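Local atomic coordinates of putative lipoprotein (PDB entry 4Q1Z), a protein that is of unknown function but belongs to the DUF4876 family and is a putative two-domain lipoprotein of the gut bacterium Bacteroides thetaiotaomicron. Residues T159-A167 and M285-P293. Numbering follows the deposited sequence.
Sequences TKLPIWPEA and MKTTDLSKP
Three donors converge on D289 OD1: the backbone N of I163 across the contact at 3.0 Å, and the backbone N and hydroxyl of S291 two residues on. All three come in tilted well out of the carboxylate plane. With CG anti to the backbone N (chi1 178°), the acid, short enough to bend back to the N-H two residues on, also meets the facing loop; serine suits its place by adding a hydroxyl to the same oxygen. The other oxygen, OD2, lies 3.3 Å from P162 CB, whose stiff ring offers it a carbon surface.

A second bond returns the exchange, L290 N giving to I163 O at 2.8 Å with an N-H...O angle of 154°. The bond from S291 N to D289 OD1 makes an Asx turn, set within a type I beta turn from D289 to K292, which follows the short edge strand 286-287 of a three-stranded antiparallel sheet. Replacing D289 by an alanine would probably leave I163 N and S291 N without their shared acceptor, the turn then relying on its backbone bond from K292 N to D289 O.

I163 and L290 supply carbon at the exposed border of these bonds: I163 extends CD1 to within 3.6 Å of S291 CB, while L290 brings CD1 alongside the backbone of P165. Farther along, the CG corner of the P165 ring comes up to T287 OG1 (3.4 Å). Threonine serves two neighbours here: T287 OG1 gives a hydrogen bond to T288 O, and T287 CG2 lies 3.8 Å from W164 CE3. T288 O also sits at the edge of the indole, P162 CB lies over one face, toward the rim, and the ring stacks with Y174 of strand 172-175, the other edge of that sheet.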
loop_
_atom_site.group_PDB
_atom_site.type_symbol
_atom_site.label_atom_id
_atom_site.label_comp_id
_atom_site.label_asym_id
_atom_site.label_seq_id
_atom_site.Cartn_x
_atom_site.Cartn_y
_atom_site.Cartn_z
ATOM N N THR A 159 -21.830 11.807 10.017
ATOM C CA THR A 159 -22.524 10.981 11.000
ATOM C C THR A 159 -23.840 10.486 10.381
ATOM O O THR A 159 -24.391 9.502 10.860
ATOM C CB THR A 159 -22.721 11.771 12.316
ATOM O OG1 THR A 159 -23.257 13.086 12.045
ATOM C CG2 THR A 159 -21.424 11.877 13.119
ATOM N N LYS A 160 -24.330 11.174 9.310
ATOM C CA LYS A 160 -25.510 10.822 8.509
ATOM C C LYS A 160 -25.227 9.462 7.857
ATOM O O LYS A 160 -24.276 9.322 7.083
ATOM C CB LYS A 160 -25.785 11.924 7.472
ATOM C CG LYS A 160 -27.034 12.731 7.740
ATOM C CD LYS A 160 -26.844 13.806 8.812
ATOM C CE LYS A 160 -28.174 14.357 9.276
ATOM N NZ LYS A 160 -28.844 15.186 8.233
ATOM N N LEU A 161 -25.968 8.438 8.277
ATOM C CA LEU A 161 -25.676 7.077 7.853
ATOM C C LEU A 161 -26.490 6.566 6.683
ATOM O O LEU A 161 -27.730 6.466 6.757
ATOM C CB LEU A 161 -25.828 6.095 9.023
ATOM C CG LEU A 161 -24.814 6.226 10.193
ATOM C CD1 LEU A 161 -24.942 5.057 11.140
ATOM C CD2 LEU A 161 -23.350 6.367 9.695
ATOM N N PRO A 162 -25.755 6.131 5.626
ATOM C CA PRO A 162 -26.413 5.502 4.477
ATOM C C PRO A 162 -27.000 4.145 4.868
ATOM O O PRO A 162 -26.492 3.498 5.787
ATOM C CB PRO A 162 -25.266 5.339 3.459
ATOM C CG PRO A 162 -24.164 6.223 3.946
ATOM C CD PRO A 162 -24.293 6.163 5.432
ATOM N N ILE A 163 -28.095 3.741 4.211
ATOM C CA ILE A 163 -28.718 2.437 4.413
ATOM C C ILE A 163 -28.444 1.666 3.137
ATOM O O ILE A 163 -28.785 2.130 2.044
ATOM C CB ILE A 163 -30.225 2.473 4.804
ATOM C CG1 ILE A 163 -30.456 3.317 6.087
ATOM C CG2 ILE A 163 -30.763 1.040 5.002
ATOM C CD1 ILE A 163 -31.878 3.829 6.265
ATOM N N TRP A 164 -27.759 0.531 3.275
ATOM C CA TRP A 164 -27.381 -0.310 2.156
ATOM C C TRP A 164 -28.301 -1.539 2.082
ATOM O O TRP A 164 -28.970 -1.848 3.083
ATOM C CB TRP A 164 -25.899 -0.691 2.280
ATOM C CG TRP A 164 -24.963 0.490 2.293
ATOM C CD1 TRP A 164 -24.094 0.832 3.286
ATOM C CD2 TRP A 164 -24.837 1.509 1.283
ATOM N NE1 TRP A 164 -23.399 1.970 2.939
ATOM C CE2 TRP A 164 -23.838 2.409 1.719
ATOM C CE3 TRP A 164 -25.481 1.755 0.058
ATOM C CZ2 TRP A 164 -23.430 3.506 0.951
ATOM C CZ3 TRP A 164 -25.098 2.862 -0.688
ATOM C CH2 TRP A 164 -24.083 3.720 -0.244
ATOM N N PRO A 165 -28.431 -2.225 0.908
ATOM C CA PRO A 165 -29.353 -3.380 0.847
ATOM C C PRO A 165 -29.029 -4.436 1.905
ATOM O O PRO A 165 -27.853 -4.681 2.218
ATOM C CB PRO A 165 -29.172 -3.916 -0.580
ATOM C CG PRO A 165 -28.625 -2.780 -1.353
ATOM C CD PRO A 165 -27.764 -2.008 -0.394
ATOM N N GLU A 166 -30.092 -5.004 2.506
ATOM C CA GLU A 166 -30.011 -6.020 3.553
ATOM C C GLU A 166 -29.240 -7.245 3.037
ATOM O O GLU A 166 -28.378 -7.775 3.746
ATOM C CB GLU A 166 -31.425 -6.404 4.016
ATOM N N ALA A 167 -29.496 -7.625 1.766
ATOM C CA ALA A 167 -28.881 -8.756 1.059
ATOM C C ALA A 167 -27.344 -8.674 0.964
ATOM O O ALA A 167 -26.685 -9.711 0.825
ATOM C CB ALA A 167 -29.464 -8.859 -0.339
HETATM N N MSE A 285 -23.997 -5.457 -8.356
HETATM C CA MSE A 285 -22.752 -4.786 -7.962
HETATM C C MSE A 285 -22.916 -3.261 -7.831
HETATM O O MSE A 285 -21.924 -2.550 -7.633
HETATM C CB MSE A 285 -21.603 -5.125 -8.924
HETATM C CG MSE A 285 -20.891 -6.456 -8.590
HETATM SE SE MSE A 285 -20.659 -6.908 -6.663
HETATM C CE MSE A 285 -21.682 -8.411 -6.644
ATOM N N LYS A 286 -24.150 -2.757 -7.918
ATOM C CA LYS A 286 -24.360 -1.325 -7.754
ATOM C C LYS A 286 -25.648 -1.045 -6.986
ATOM O O LYS A 286 -26.595 -1.825 -7.081
ATOM C CB LYS A 286 -24.327 -0.574 -9.084
ATOM C CG LYS A 286 -25.369 -1.016 -10.107
ATOM C CD LYS A 286 -25.599 0.107 -11.041
ATOM C CE LYS A 286 -25.707 -0.346 -12.439
ATOM N NZ LYS A 286 -25.883 0.831 -13.335
ATOM N N THR A 287 -25.668 0.053 -6.202
ATOM C CA THR A 287 -26.840 0.426 -5.403
ATOM C C THR A 287 -26.920 1.938 -5.102
ATOM O O THR A 287 -25.908 2.662 -5.080
ATOM C CB THR A 287 -26.841 -0.368 -4.059
ATOM O OG1 THR A 287 -28.004 -0.024 -3.299
ATOM C CG2 THR A 287 -25.576 -0.125 -3.204
ATOM N N THR A 288 -28.132 2.388 -4.806
ATOM C CA THR A 288 -28.354 3.743 -4.321
ATOM C C THR A 288 -28.289 3.661 -2.765
ATOM O O THR A 288 -28.224 2.565 -2.182
ATOM C CB THR A 288 -29.695 4.335 -4.857
ATOM O OG1 THR A 288 -30.797 3.586 -4.366
ATOM C CG2 THR A 288 -29.779 4.364 -6.364
ATOM N N ASP A 289 -28.289 4.824 -2.102
ATOM C CA ASP A 289 -28.397 4.919 -0.653
ATOM C C ASP A 289 -29.880 4.744 -0.400
ATOM O O ASP A 289 -30.681 5.543 -0.908
ATOM C CB ASP A 289 -27.853 6.270 -0.164
ATOM C CG ASP A 289 -27.946 6.509 1.328
ATOM O OD1 ASP A 289 -28.686 5.758 2.011
ATOM O OD2 ASP A 289 -27.280 7.437 1.814
ATOM N N LEU A 290 -30.269 3.657 0.281
ATOM C CA LEU A 290 -31.686 3.351 0.463
ATOM C C LEU A 290 -32.366 4.295 1.431
ATOM O O LEU A 290 -33.595 4.324 1.450
ATOM C CB LEU A 290 -31.899 1.896 0.873
ATOM C CG LEU A 290 -31.397 0.844 -0.142
ATOM C CD1 LEU A 290 -31.592 -0.541 0.374
ATOM C CD2 LEU A 290 -32.066 0.986 -1.495
ATOM N N SER A 291 -31.588 5.121 2.170
ATOM C CA SER A 291 -32.106 6.132 3.096
ATOM C C SER A 291 -32.636 7.359 2.327
ATOM O O SER A 291 -33.324 8.201 2.904
ATOM C CB SER A 291 -31.020 6.572 4.071
ATOM O OG SER A 291 -30.163 7.476 3.400
ATOM N N LYS A 292 -32.285 7.470 1.043
ATOM C CA LYS A 292 -32.689 8.561 0.153
ATOM C C LYS A 292 -33.545 7.923 -0.928
ATOM O O LYS A 292 -33.021 7.529 -1.975
ATOM C CB LYS A 292 -31.443 9.283 -0.408
ATOM C CG LYS A 292 -30.533 9.837 0.679
ATOM C CD LYS A 292 -29.267 10.449 0.121
ATOM C CE LYS A 292 -28.495 11.153 1.195
ATOM N NZ LYS A 292 -27.364 11.924 0.634
ATOM N N PRO A 293 -34.848 7.695 -0.665
ATOM C CA PRO A 293 -35.667 6.943 -1.636
ATOM C C PRO A 293 -35.833 7.619 -2.993
ATOM O O PRO A 293 -36.055 6.923 -3.984
ATOM C CB PRO A 293 -37.009 6.776 -0.927
ATOM C CG PRO A 293 -37.033 7.823 0.121
ATOM C CD PRO A 293 -35.623 8.033 0.544
#